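Local coordinates for protein cellulose 1,4-beta-cellobiosidase (Thermobifida fusca, PDB 4JJJ) that probably hydrolyses cellulose to cellobiose, as a family 48 glycoside hydrolase catalytic domain cut from a longer, modular cellulase, at residues D3-L7 / Y62-V66; Q9-I13 / Q623-A627; Q109-Y115 / Q176-R180. The protein carries 1 engineered substitution. All coordinates share one frame; numbering follows the deposited sequence.

Interaction 1: D3-L7 / Y62-V66; sequences DQAFL and YYGRV
Val66 lays its CG2 methyl against the Phe6 ring, 3.8 Å from CD2, the two side chains running antiparallel alongside each other. With Phe6 CG anti to the backbone N (chi1 165°), the ring reaches across to the 62-66 helix, where CZ comes within 3.7 Å of Tyr63 N and CE1 meets the CB of Tyr62. The ring thus has CZ near the Tyr62-Tyr63 peptide and CD2 and CE2 near Val66 CG2, both obliquely. The other valine branch, CG1, faces Leu7, whose CD2 stands 4.2 Å away and also approaches the Tyr63 ring at CE1.

Asp3 runs alongside Val66, its OD2 3.6 Å from CG2. The carboxylate meets Arg65 through water: Asp3 OD2 and Arg65 NH1 are 4.5 Å apart, too far for a direct salt bridge. One water donates to OD2 and accepts from NH1; a second does the same between OD1 and NH1 and lies in the guanidinium plane.

The helix axes of these segments approach to 11.3 Å at an angle of 134°, a spacing wide enough for an aromatic ring to fill. Helices 2-14 and 50-67 are among the helices of this (α/α)6 domain, and helix 620-637 also packs here: Phe6 touches Ala631, and Tyr62 OH bonds to Glu635. Arg65 also makes a cation-pi contact with Trp239.

The chemistry divides accordingly: apolar contact centred on the buried Phe6 joins the helices, while the Asp3 carboxylate and Arg65 guanidinium, both partly exposed, communicate through two bridging waters, which probably weakens their attraction.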
ATOM      1  N   ASP A   3      -7.264  21.860 -17.072  1.00 16.79           N
ATOM      2  CA  ASP A   3      -8.440  21.655 -16.241  1.00 17.76           C
ATOM      3  C   ASP A   3      -9.514  20.985 -17.162  1.00 14.50           C
ATOM      4  O   ASP A   3     -10.258  20.151 -16.668  1.00 14.31           O
ATOM      5  CB  ASP A   3      -8.946  22.964 -15.605  1.00 21.88           C
ATOM      6  CG  ASP A   3      -8.495  23.176 -14.066  1.00 23.49           C
ATOM      7  OD1 ASP A   3      -8.628  24.412 -13.684  1.00 25.89           O
ATOM      8  OD2 ASP A   3      -7.998  22.222 -13.284  1.00 21.26           O
ATOM      9  N   GLN A   4      -9.537  21.277 -18.457  1.00 14.05           N
ATOM     10  CA  GLN A   4     -10.439  20.560 -19.437  1.00 15.64           C
ATOM     11  C   GLN A   4     -10.051  19.088 -19.557  1.00 12.66           C
ATOM     12  O   GLN A   4     -10.904  18.232 -19.492  1.00  8.48           O
ATOM     13  CB  GLN A   4     -10.444  21.159 -20.856  1.00 22.11           C
ATOM     14  CG  GLN A   4     -11.741  21.945 -21.068  1.00 33.23           C
ATOM     15  CD  GLN A   4     -12.000  22.956 -19.946  1.00 38.93           C
ATOM     16  OE1 GLN A   4     -12.769  22.701 -18.976  1.00 38.04           O
ATOM     17  NE2 GLN A   4     -11.328  24.139 -20.055  1.00 50.50           N
ATOM     18  N   ALA A   5      -8.725  18.893 -19.536  1.00  9.58           N
ATOM     19  CA  ALA A   5      -8.172  17.476 -19.595  1.00  8.11           C
ATOM     20  C   ALA A   5      -8.532  16.743 -18.325  1.00  7.51           C
ATOM     21  O   ALA A   5      -8.886  15.534 -18.402  1.00  7.69           O
ATOM     22  CB  ALA A   5      -6.711  17.469 -19.864  1.00  8.28           C
ATOM     23  N   PHE A   6      -8.379  17.415 -17.171  1.00  6.75           N
ATOM     24  CA  PHE A   6      -8.819  16.809 -15.906  1.00  6.96           C
ATOM     25  C   PHE A   6     -10.287  16.384 -16.042  1.00  7.56           C
ATOM     26  O   PHE A   6     -10.667  15.293 -15.709  1.00  6.50           O
ATOM     27  CB  PHE A   6      -8.630  17.758 -14.731  1.00  8.26           C
ATOM     28  CG  PHE A   6      -9.393  17.302 -13.524  1.00  8.01           C
ATOM     29  CD1 PHE A   6      -8.996  16.234 -12.795  1.00  8.08           C
ATOM     30  CD2 PHE A   6     -10.555  17.951 -13.172  1.00  8.43           C
ATOM     31  CE1 PHE A   6      -9.779  15.761 -11.712  1.00  7.95           C
ATOM     32  CE2 PHE A   6     -11.295  17.521 -12.101  1.00  8.27           C
ATOM     33  CZ  PHE A   6     -10.948  16.431 -11.384  1.00  7.76           C
ATOM     34  N   LEU A   7     -11.129  17.320 -16.459  1.00  7.52           N
ATOM     35  CA  LEU A   7     -12.559  17.001 -16.382  1.00  6.82           C
ATOM     36  C   LEU A   7     -12.863  15.853 -17.382  1.00  6.06           C
ATOM     37  O   LEU A   7     -13.717  15.058 -17.070  1.00  6.91           O
ATOM     38  CB  LEU A   7     -13.399  18.270 -16.659  1.00  7.96           C
ATOM     39  CG  LEU A   7     -13.506  19.242 -15.528  1.00  8.32           C
ATOM     40  CD1 LEU A   7     -13.959  20.622 -16.131  1.00 10.35           C
ATOM     41  CD2 LEU A   7     -14.363  18.642 -14.347  1.00  9.65           C
ATOM     42  N   TYR A  62     -10.067  16.756  -5.991  1.00  5.72           N
ATOM     43  CA  TYR A  62      -9.770  17.620  -7.147  1.00  5.85           C
ATOM     44  C   TYR A  62     -11.056  18.016  -7.857  1.00  5.70           C
ATOM     45  O   TYR A  62     -11.162  19.150  -8.302  1.00  6.67           O
ATOM     46  CB  TYR A  62      -8.801  16.993  -8.137  1.00  6.18           C
ATOM     47  CG  TYR A  62      -7.351  17.413  -7.893  1.00  7.00           C
ATOM     48  CD1 TYR A  62      -6.408  16.500  -7.489  1.00  7.93           C
ATOM     49  CD2 TYR A  62      -7.002  18.711  -8.078  1.00  7.56           C
ATOM     50  CE1 TYR A  62      -5.095  16.868  -7.268  1.00  8.05           C
ATOM     51  CE2 TYR A  62      -5.685  19.113  -7.831  1.00  8.32           C
ATOM     52  CZ  TYR A  62      -4.715  18.163  -7.452  1.00  9.15           C
ATOM     53  OH  TYR A  62      -3.373  18.487  -7.127  1.00 10.57           O
ATOM     54  N   TYR A  63     -12.042  17.165  -7.920  1.00  6.65           N
ATOM     55  CA  TYR A  63     -13.329  17.575  -8.419  1.00  6.75           C
ATOM     56  C   TYR A  63     -13.915  18.719  -7.606  1.00  7.41           C
ATOM     57  O   TYR A  63     -14.432  19.701  -8.180  1.00  6.91           O
ATOM     58  CB  TYR A  63     -14.304  16.389  -8.512  1.00  6.57           C
ATOM     59  CG  TYR A  63     -15.629  16.773  -9.210  1.00  6.67           C
ATOM     60  CD1 TYR A  63     -15.651  16.913 -10.591  1.00  7.53           C
ATOM     61  CD2 TYR A  63     -16.722  17.098  -8.462  1.00  7.17           C
ATOM     62  CE1 TYR A  63     -16.839  17.258 -11.222  1.00  7.11           C
ATOM     63  CE2 TYR A  63     -17.934  17.456  -9.064  1.00  7.48           C
ATOM     64  CZ  TYR A  63     -17.949  17.535 -10.432  1.00  7.92           C
ATOM     65  OH  TYR A  63     -19.109  17.975 -11.147  1.00  8.70           O
ATOM     66  N   GLY A  64     -13.882  18.639  -6.285  1.00  6.91           N
ATOM     67  CA  GLY A  64     -14.219  19.788  -5.451  1.00  7.79           C
ATOM     68  C   GLY A  64     -13.471  21.032  -5.702  1.00  9.25           C
ATOM     69  O   GLY A  64     -14.025  22.121  -5.715  1.00 10.12           O
ATOM     70  N   ARG A  65     -12.176  20.926  -5.921  1.00  8.15           N
ATOM     71  CA  ARG A  65     -11.354  22.088  -6.234  1.00  8.47           C
ATOM     72  C   ARG A  65     -11.833  22.783  -7.476  1.00  8.68           C
ATOM     73  O   ARG A  65     -12.005  24.011  -7.511  1.00  8.75           O
ATOM     74  CB  ARG A  65      -9.878  21.742  -6.416  1.00  9.84           C
ATOM     75  CG  ARG A  65      -8.992  22.927  -6.747  1.00 11.35           C
ATOM     76  CD  ARG A  65      -7.519  22.614  -7.022  1.00 10.60           C
ATOM     77  NE  ARG A  65      -6.831  23.901  -7.114  1.00 13.99           N
ATOM     78  CZ  ARG A  65      -6.849  24.690  -8.161  1.00 14.51           C
ATOM     79  NH1 ARG A  65      -7.258  24.318  -9.387  1.00 15.68           N
ATOM     80  NH2 ARG A  65      -6.342  25.899  -7.984  1.00 17.97           N
ATOM     81  N   VAL A  66     -12.109  21.979  -8.476  1.00  7.78           N
ATOM     82  CA  VAL A  66     -12.357  22.494  -9.794  1.00  9.80           C
ATOM     83  C   VAL A  66     -13.816  23.040  -9.853  1.00  9.73           C
ATOM     84  O   VAL A  66     -14.072  24.063 -10.549  1.00 12.95           O
ATOM     85  CB  VAL A  66     -12.127  21.399 -10.890  1.00 10.54           C
ATOM     86  CG1 VAL A  66     -12.712  21.813 -12.212  1.00 13.88           C
ATOM     87  CG2 VAL A  66     -10.610  21.148 -11.062  1.00  9.96           C
TER
HETATM   88  O   HOH W   1      -7.155  21.844 -10.702  1.00 12.87           O
HETATM   89  O   HOH W   2      -7.791  25.792 -11.449  1.00 31.84           O

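Interaction 2: Q9-I13 / Q623-A627; sequences QYEKI and QVEIA. With ZN (zinc ion), chain P.
Gln9, Ile13 and Gln623 have the most surface buried here, and the Gln9 amide is central to the contact. Its NE2 donates twice: to the main-chain Gln623 O at 3.1 Å, almost straight (175°), and to the side-chain Gln623 OE1 at 2.9 Å. Both acceptors lie in or near the Gln9 amide plane, although NE2 stands above the carbonyl plane of OE1. A bend at chi2 (68°) turns the amide toward Gln623, leaving CG against Ala627 CB at 3.8 Å.

Gln623 O accepts from Gln9 NE2 and from its own helical partner, Ala627 N, on opposite faces of the carbonyl plane. These segments are nearly antiparallel, at 156° with axes 9.7 Å apart, and pair the first helix of the chain with the last, 620-637, in a domain of the (α/α)6 fold. Substituting an alanine for Gln9 would probably leave Gln623 OE1 without this donor and open a gap beside Ala627.

Ile13 sets CD1 3.6 Å from Gln623 O, and the same methyl meets Gln623 CB and Val624 CG2. Gln623 is held further by its own NE2, which bonds to Ile541 O. On the outer side of helix 2-14, Glu11 OE2 binds a zinc ion at 1.9 Å, together with Asp15.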
ATOM      1  N   GLN A   9     -10.882  13.303 -18.313  1.00  6.18           N
ATOM      2  CA  GLN A   9     -10.431  12.065 -17.662  1.00  5.93           C
ATOM      3  C   GLN A   9     -11.333  11.681 -16.497  1.00  5.51           C
ATOM      4  O   GLN A   9     -11.715  10.504 -16.345  1.00  6.30           O
ATOM      5  CB  GLN A   9      -8.960  12.295 -17.230  1.00  6.10           C
ATOM      6  CG  GLN A   9      -8.293  11.110 -16.538  1.00  6.05           C
ATOM      7  CD  GLN A   9      -8.031   9.901 -17.396  1.00  5.89           C
ATOM      8  OE1 GLN A   9      -8.374   9.816 -18.599  1.00  6.62           O
ATOM      9  NE2 GLN A   9      -7.394   8.905 -16.776  1.00  6.44           N
ATOM     10  N   TYR A  10     -11.686  12.643 -15.599  1.00  5.32           N
ATOM     11  CA  TYR A  10     -12.617  12.455 -14.532  1.00  5.23           C
ATOM     12  C   TYR A  10     -13.894  11.811 -15.068  1.00  5.05           C
ATOM     13  O   TYR A  10     -14.430  10.855 -14.512  1.00  5.06           O
ATOM     14  CB  TYR A  10     -12.869  13.783 -13.840  1.00  5.12           C
ATOM     15  CG  TYR A  10     -13.884  13.730 -12.742  1.00  5.38           C
ATOM     16  CD1 TYR A  10     -15.232  13.877 -13.041  1.00  5.30           C
ATOM     17  CD2 TYR A  10     -13.548  13.443 -11.415  1.00  5.32           C
ATOM     18  CE1 TYR A  10     -16.198  13.776 -12.056  1.00  5.32           C
ATOM     19  CE2 TYR A  10     -14.478  13.324 -10.453  1.00  5.31           C
ATOM     20  CZ  TYR A  10     -15.841  13.489 -10.703  1.00  5.81           C
ATOM     21  OH  TYR A  10     -16.779  13.412  -9.692  1.00  6.16           O
ATOM     22  N   GLU A  11     -14.472  12.413 -16.133  1.00  5.26           N
ATOM     23  CA  GLU A  11     -15.713  11.903 -16.708  1.00  5.64           C
ATOM     24  C   GLU A  11     -15.622  10.491 -17.180  1.00  5.32           C
ATOM     25  O   GLU A  11     -16.506   9.697 -16.942  1.00  5.98           O
ATOM     26  CB  GLU A  11     -16.212  12.874 -17.815  1.00  5.63           C
ATOM     27  CG  GLU A  11     -17.680  12.656 -18.221  1.00  6.43           C
ATOM     28  CD  GLU A  11     -17.911  11.442 -19.113  1.00  6.73           C
ATOM     29  OE1 GLU A  11     -17.016  10.933 -19.824  1.00  6.64           O
ATOM     30  OE2 GLU A  11     -19.082  10.989 -19.085  1.00  6.06           O
ATOM     31  N   LYS A  12     -14.530  10.142 -17.795  1.00  6.32           N
ATOM     32  CA  LYS A  12     -14.293   8.734 -18.180  1.00  5.67           C
ATOM     33  C   LYS A  12     -14.293   7.742 -17.006  1.00  5.65           C
ATOM     34  O   LYS A  12     -14.866   6.716 -17.025  1.00  6.26           O
ATOM     35  CB  LYS A  12     -12.981   8.621 -18.964  1.00  6.45           C
ATOM     36  CG  LYS A  12     -12.974   9.182 -20.393  1.00  7.24           C
ATOM     37  CD  LYS A  12     -11.575   9.259 -20.985  1.00  7.77           C
ATOM     38  CE  LYS A  12     -11.443   9.855 -22.354  1.00  8.87           C
ATOM     39  NZ  LYS A  12     -10.072   9.840 -22.845  1.00  8.31           N
ATOM     40  N   ILE A  13     -13.605   8.159 -15.945  1.00  5.41           N
ATOM     41  CA  ILE A  13     -13.462   7.319 -14.757  1.00  5.45           C
ATOM     42  C   ILE A  13     -14.842   7.117 -14.151  1.00  5.48           C
ATOM     43  O   ILE A  13     -15.214   6.053 -13.621  1.00  5.78           O
ATOM     44  CB  ILE A  13     -12.431   7.952 -13.812  1.00  6.27           C
ATOM     45  CG1 ILE A  13     -11.047   7.924 -14.375  1.00  6.21           C
ATOM     46  CG2 ILE A  13     -12.432   7.136 -12.549  1.00  7.46           C
ATOM     47  CD1 ILE A  13     -10.069   8.721 -13.633  1.00  6.63           C
ATOM     48  N   GLN A 623      -5.298   5.766 -13.450  1.00  4.60           N
ATOM     49  CA  GLN A 623      -6.166   6.698 -14.154  1.00  4.92           C
ATOM     50  C   GLN A 623      -6.439   7.917 -13.306  1.00  5.46           C
ATOM     51  O   GLN A 623      -6.506   9.037 -13.827  1.00  5.42           O
ATOM     52  CB  GLN A 623      -7.455   6.000 -14.604  1.00  4.96           C
ATOM     53  CG  GLN A 623      -7.212   4.795 -15.551  1.00  5.01           C
ATOM     54  CD  GLN A 623      -6.444   5.225 -16.804  1.00  5.63           C
ATOM     55  OE1 GLN A 623      -6.858   6.162 -17.514  1.00  6.71           O
ATOM     56  NE2 GLN A 623      -5.344   4.597 -17.090  1.00  6.56           N
ATOM     57  N   VAL A 624      -6.617   7.740 -11.995  1.00  4.90           N
ATOM     58  CA  VAL A 624      -6.746   8.896 -11.072  1.00  4.79           C
ATOM     59  C   VAL A 624      -5.450   9.665 -11.041  1.00  4.49           C
ATOM     60  O   VAL A 624      -5.412  10.885 -11.131  1.00  4.79           O
ATOM     61  CB  VAL A 624      -7.198   8.422  -9.683  1.00  4.42           C
ATOM     62  CG1 VAL A 624      -7.123   9.581  -8.735  1.00  4.84           C
ATOM     63  CG2 VAL A 624      -8.585   7.808  -9.694  1.00  4.55           C
ATOM     64  N   GLU A 625      -4.303   8.984 -10.984  1.00  5.24           N
ATOM     65  CA  GLU A 625      -2.999   9.638 -10.920  1.00  5.53           C
ATOM     66  C   GLU A 625      -2.888  10.613 -12.065  1.00  5.39           C
ATOM     67  O   GLU A 625      -2.543  11.784 -11.934  1.00  5.05           O
ATOM     68  CB  GLU A 625      -1.859   8.583 -10.941  1.00  6.58           C
ATOM     69  CG  GLU A 625      -0.572   9.145 -10.461  1.00  7.94           C
ATOM     70  CD  GLU A 625      -0.333   8.881  -8.992  1.00  7.67           C
ATOM     71  OE1 GLU A 625      -0.349   9.810  -8.201  1.00  9.04           O
ATOM     72  OE2 GLU A 625      -0.172   7.715  -8.551  1.00  7.35           O
ATOM     73  N   ILE A 626      -3.293  10.144 -13.260  1.00  5.20           N
ATOM     74  CA  ILE A 626      -3.298  10.990 -14.444  1.00  5.12           C
ATOM     75  C   ILE A 626      -4.220  12.243 -14.267  1.00  5.81           C
ATOM     76  O   ILE A 626      -3.823  13.365 -14.604  1.00  6.38           O
ATOM     77  CB  ILE A 626      -3.668  10.195 -15.734  1.00  5.58           C
ATOM     78  CG1 ILE A 626      -2.646   9.095 -16.010  1.00  5.37           C
ATOM     79  CG2 ILE A 626      -3.781  11.130 -16.894  1.00  5.70           C
ATOM     80  CD1 ILE A 626      -3.221   8.062 -17.008  1.00  5.55           C
ATOM     81  N   ALA A 627      -5.468  11.981 -13.922  1.00  5.76           N
ATOM     82  CA  ALA A 627      -6.406  13.083 -13.671  1.00  5.51           C
ATOM     83  C   ALA A 627      -5.782  14.096 -12.732  1.00  5.50           C
ATOM     84  O   ALA A 627      -5.893  15.267 -12.959  1.00  5.10           O
ATOM     85  CB  ALA A 627      -7.694  12.582 -13.083  1.00  5.67           C
TER
HETATM   86 ZN    ZN P 715     -19.857   9.757 -20.344  1.00  7.60          ZN

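Interaction 3: Q109-Y115 / Q176-R180; sequences QPNADGY and QRGAR. With CA (calcium ion), chain E; BGC (beta-D-glucopyranose), chain D.
Tyr115 has CG anti to the carbonyl carbon (chi1 -71°), which turns its ring toward Arg177, while Arg180 bends at chi3 to bring its guanidinium over the amide of Asn111. The tyrosine ring lies between Arg177 CA on one face and Gln109 CG on the other. The CA sits 3.6 Å from the ring centroid and 19° off the normal, a CH-pi contact; Arg177 CB and CG continue along the ring, CB 3.5 Å from CD1. Tyr115 OH accepts from Gln109 N, which ties the phenol back to the start of its own loop.

Asn111 ND2 lies over the centre of the Arg180 guanidinium, 3.3 Å from CZ, with the two planes stacked 20° apart. This is stacking rather than pairing: ND2 bonds to Ser559 O. The Arg180 CD methylene also passes 3.2 Å from Pro110 O.

At Gly178 a CB would clash with Gln109 O and be tight against Tyr115 OH; at its backbone angles it would also be pressed against the carbonyl O of Arg177. Waters join the two backbones: one accepts from Arg180 N and donates to Gln109 O and Arg177 O, and another links Gln109 O with Ala179 N. A third connects Tyr115 O to Arg177 NH1, which also bonds to Tyr563 O.

The 176-180 loop has a ligand at either end. Gln176 NE2 donates to O6 of a bound glucose at 2.9 Å, and Arg180 O binds calcium at 2.4 Å. Two calcium waters reach Asn111 OD1 and Arg180 NE, so Asn111 joins the second shell of the metal. Glu185, Asp408 and Glu560 are further ligands of this calcium, and the loop thus spans from the glycan pocket at Gln176 to the calcium site at Arg180, both within the family 48 catalytic domain.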
ATOM      1  N   GLN A 109       8.741 -17.123   8.827  1.00 12.30           N
ATOM      2  CA  GLN A 109       9.626 -18.200   8.371  1.00 12.17           C
ATOM      3  C   GLN A 109      10.308 -17.796   7.069  1.00 10.42           C
ATOM      4  O   GLN A 109       9.764 -16.995   6.232  1.00 11.04           O
ATOM      5  CB  GLN A 109       8.794 -19.481   8.221  1.00 12.69           C
ATOM      6  CG  GLN A 109       8.015 -19.910   9.421  1.00 13.57           C
ATOM      7  CD  GLN A 109       8.920 -20.596  10.428  1.00 14.77           C
ATOM      8  OE1 GLN A 109      10.098 -20.872  10.127  1.00 17.17           O
ATOM      9  NE2 GLN A 109       8.451 -20.717  11.659  1.00 13.45           N
ATOM     10  N   PRO A 110      11.433 -18.414   6.733  1.00 10.86           N
ATOM     11  CA  PRO A 110      12.141 -17.968   5.505  1.00 11.38           C
ATOM     12  C   PRO A 110      11.494 -18.298   4.153  1.00 10.44           C
ATOM     13  O   PRO A 110      11.756 -17.578   3.138  1.00 10.82           O
ATOM     14  CB  PRO A 110      13.482 -18.656   5.623  1.00 12.65           C
ATOM     15  CG  PRO A 110      13.545 -19.414   6.887  1.00 14.00           C
ATOM     16  CD  PRO A 110      12.238 -19.295   7.598  1.00 11.82           C
ATOM     17  N   ASN A 111      10.637 -19.324   4.120  1.00  9.82           N
ATOM     18  CA  ASN A 111       9.888 -19.654   2.938  1.00  9.64           C
ATOM     19  C   ASN A 111       8.531 -20.207   3.355  1.00  8.56           C
ATOM     20  O   ASN A 111       8.233 -20.426   4.535  1.00  9.77           O
ATOM     21  CB  ASN A 111      10.679 -20.617   2.033  1.00 10.00           C
ATOM     22  CG  ASN A 111      10.357 -20.515   0.577  1.00 10.34           C
ATOM     23  OD1 ASN A 111       9.394 -19.812   0.170  1.00  8.27           O
ATOM     24  ND2 ASN A 111      11.173 -21.148  -0.296  1.00 11.24           N
ATOM     25  N   ALA A 112       7.624 -20.285   2.379  1.00  9.29           N
ATOM     26  CA  ALA A 112       6.230 -20.675   2.580  1.00  9.05           C
ATOM     27  C   ALA A 112       6.055 -22.072   3.223  1.00  8.60           C
ATOM     28  O   ALA A 112       5.107 -22.291   3.997  1.00 10.28           O
ATOM     29  CB  ALA A 112       5.509 -20.639   1.221  1.00  9.66           C
ATOM     30  N   ASP A 113       7.038 -22.918   2.954  1.00 10.42           N
ATOM     31  CA  ASP A 113       7.087 -24.262   3.582  1.00 10.34           C
ATOM     32  C   ASP A 113       7.320 -24.263   5.065  1.00 12.61           C
ATOM     33  O   ASP A 113       7.152 -25.309   5.746  1.00 14.46           O
ATOM     34  CB  ASP A 113       8.093 -25.182   2.879  1.00 11.07           C
ATOM     35  CG  ASP A 113       9.491 -24.714   2.950  1.00 14.12           C
ATOM     36  OD1 ASP A 113       9.787 -23.561   3.269  1.00 13.26           O
ATOM     37  OD2 ASP A 113      10.362 -25.566   2.710  1.00 13.82           O
ATOM     38  N   GLY A 114       7.651 -23.111   5.657  1.00 11.40           N
ATOM     39  CA  GLY A 114       7.674 -23.006   7.115  1.00 11.62           C
ATOM     40  C   GLY A 114       6.373 -22.839   7.865  1.00 10.45           C
ATOM     41  O   GLY A 114       6.302 -22.782   9.114  1.00 12.94           O
ATOM     42  N   TYR A 115       5.273 -22.728   7.094  1.00 10.69           N
ATOM     43  CA  TYR A 115       3.986 -22.441   7.620  1.00  9.79           C
ATOM     44  C   TYR A 115       3.162 -23.718   7.555  1.00 10.67           C
ATOM     45  O   TYR A 115       3.231 -24.450   6.532  1.00 11.54           O
ATOM     46  CB  TYR A 115       3.340 -21.281   6.760  1.00  9.15           C
ATOM     47  CG  TYR A 115       4.049 -19.977   7.040  1.00  7.60           C
ATOM     48  CD1 TYR A 115       5.175 -19.629   6.321  1.00  7.28           C
ATOM     49  CD2 TYR A 115       3.586 -19.159   8.030  1.00  7.77           C
ATOM     50  CE1 TYR A 115       5.823 -18.455   6.649  1.00  8.31           C
ATOM     51  CE2 TYR A 115       4.216 -17.992   8.352  1.00  7.84           C
ATOM     52  CZ  TYR A 115       5.328 -17.653   7.624  1.00  7.93           C
ATOM     53  OH  TYR A 115       6.037 -16.423   7.905  1.00 10.46           O
ATOM     54  N   GLN A 176       0.381 -14.172   3.670  1.00  7.04           N
ATOM     55  CA  GLN A 176       0.461 -14.729   5.011  1.00  8.69           C
ATOM     56  C   GLN A 176       1.799 -15.418   5.338  1.00  7.67           C
ATOM     57  O   GLN A 176       2.099 -15.623   6.548  1.00 10.04           O
ATOM     58  CB  GLN A 176      -0.610 -15.779   5.377  1.00  9.29           C
ATOM     59  CG  GLN A 176      -2.022 -15.362   5.369  1.00 10.52           C
ATOM     60  CD  GLN A 176      -2.403 -14.628   6.629  1.00  9.74           C
ATOM     61  OE1 GLN A 176      -2.728 -15.249   7.707  1.00 10.91           O
ATOM     62  NE2 GLN A 176      -2.365 -13.322   6.568  1.00  9.13           N
ATOM     63  N   ARG A 177       2.596 -15.708   4.364  1.00  8.49           N
ATOM     64  CA  ARG A 177       3.706 -16.726   4.555  1.00  7.23           C
ATOM     65  C   ARG A 177       5.059 -16.184   4.267  1.00  7.83           C
ATOM     66  O   ARG A 177       5.977 -16.833   3.747  1.00  7.53           O
ATOM     67  CB  ARG A 177       3.391 -18.046   3.770  1.00  8.00           C
ATOM     68  CG  ARG A 177       2.097 -18.677   4.339  1.00  8.09           C
ATOM     69  CD  ARG A 177       1.733 -20.011   3.708  1.00  8.14           C
ATOM     70  NE  ARG A 177       1.418 -19.907   2.327  1.00  8.39           N
ATOM     71  CZ  ARG A 177       1.095 -20.902   1.517  1.00  8.76           C
ATOM     72  NH1 ARG A 177       1.065 -22.115   2.016  1.00  8.57           N
ATOM     73  NH2 ARG A 177       0.757 -20.680   0.245  1.00  8.81           N
ATOM     74  N   GLY A 178       5.226 -14.934   4.670  1.00  8.47           N
ATOM     75  CA  GLY A 178       6.581 -14.396   4.752  1.00  8.82           C
ATOM     76  C   GLY A 178       7.150 -13.804   3.461  1.00  8.62           C
ATOM     77  O   GLY A 178       6.436 -13.571   2.427  1.00  8.65           O
ATOM     78  N   ALA A 179       8.408 -13.445   3.517  1.00  7.67           N
ATOM     79  CA  ALA A 179       9.041 -12.724   2.483  1.00  7.92           C
ATOM     80  C   ALA A 179       9.120 -13.308   1.135  1.00  6.93           C
ATOM     81  O   ALA A 179       9.278 -12.609   0.126  1.00  7.57           O
ATOM     82  CB  ALA A 179      10.459 -12.310   2.928  1.00  7.19           C
ATOM     83  N   ARG A 180       9.062 -14.651   1.055  1.00  7.77           N
ATOM     84  CA  ARG A 180       9.273 -15.325  -0.200  1.00  7.40           C
ATOM     85  C   ARG A 180       7.967 -15.707  -0.803  1.00  7.09           C
ATOM     86  O   ARG A 180       7.949 -16.348  -1.814  1.00  8.27           O
ATOM     87  CB  ARG A 180      10.202 -16.558   0.040  1.00  9.08           C
ATOM     88  CG  ARG A 180      11.652 -16.121   0.171  1.00  9.65           C
ATOM     89  CD  ARG A 180      12.608 -17.316   0.105  1.00 11.08           C
ATOM     90  NE  ARG A 180      12.605 -17.975  -1.166  1.00 11.28           N
ATOM     91  CZ  ARG A 180      13.414 -18.999  -1.475  1.00 14.32           C
ATOM     92  NH1 ARG A 180      14.306 -19.443  -0.571  1.00 14.34           N
ATOM     93  NH2 ARG A 180      13.331 -19.581  -2.667  1.00 14.52           N
TER
HETATM   94 CA    CA E 704       8.577 -17.385  -3.846  1.00  8.03          CA
HETATM   95  C2  BGC D   3       1.400 -10.957   9.925  1.00  7.41           C
HETATM   96  C3  BGC D   3       0.990 -12.066  10.872  1.00  8.54           C
HETATM   97  C4  BGC D   3      -0.500 -12.062  11.160  1.00  8.23           C
HETATM   98  C5  BGC D   3      -1.311 -11.977   9.894  1.00  7.76           C
HETATM   99  C6  BGC D   3      -2.771 -11.780  10.063  1.00  7.59           C
HETATM  100  C1  BGC D   3       0.495 -11.014   8.670  1.00  7.57           C
HETATM  101  O2  BGC D   3       2.775 -11.002   9.567  1.00  8.34           O
HETATM  102  O3  BGC D   3       1.735 -11.946  12.114  1.00  9.13           O
HETATM  103  O4  BGC D   3      -0.762 -13.349  11.817  1.00  8.53           O
HETATM  104  O5  BGC D   3      -0.857 -10.861   9.067  1.00  7.85           O
HETATM  105  O6  BGC D   3      -3.460 -11.824   8.828  1.00  7.13           O
HETATM  106  O   HOH W   3       8.626 -16.679   3.236  1.00  8.95           O
HETATM  107  O   HOH W   4      10.277 -14.402   5.567  1.00 18.83           O
HETATM  108  O   HOH W   5       8.856 -19.285  -2.503  1.00  8.96           O
HETATM  109  O   HOH W   6       1.336 -23.338   4.557  1.00 10.11           O
HETATM  110  O   HOH W   7      10.977 -16.828  -3.345  1.00  8.78           O

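Overall arrangement
Interactions 1 and 2 share helix 2-14 and touch, with centres about 10 Å apart: Phe6 meets Ala627, and Tyr63 stacks on Tyr10. Together they join the chain's first helix to helices 50-67 and 620-637. Interaction 2 is wholly buried and relies on direct amide bonds, whereas interaction 1 is partly buried and mainly apolar, with its charges coupled through water. Interaction 3, across the chain's centre and about 38 Å from interaction 2 between centres, joins loops instead of helices. It is partly buried, with exposed Pro110 at its margin, covers the largest area, and combines stacking and bridging waters with a calcium site and, at one end, a bound sugar.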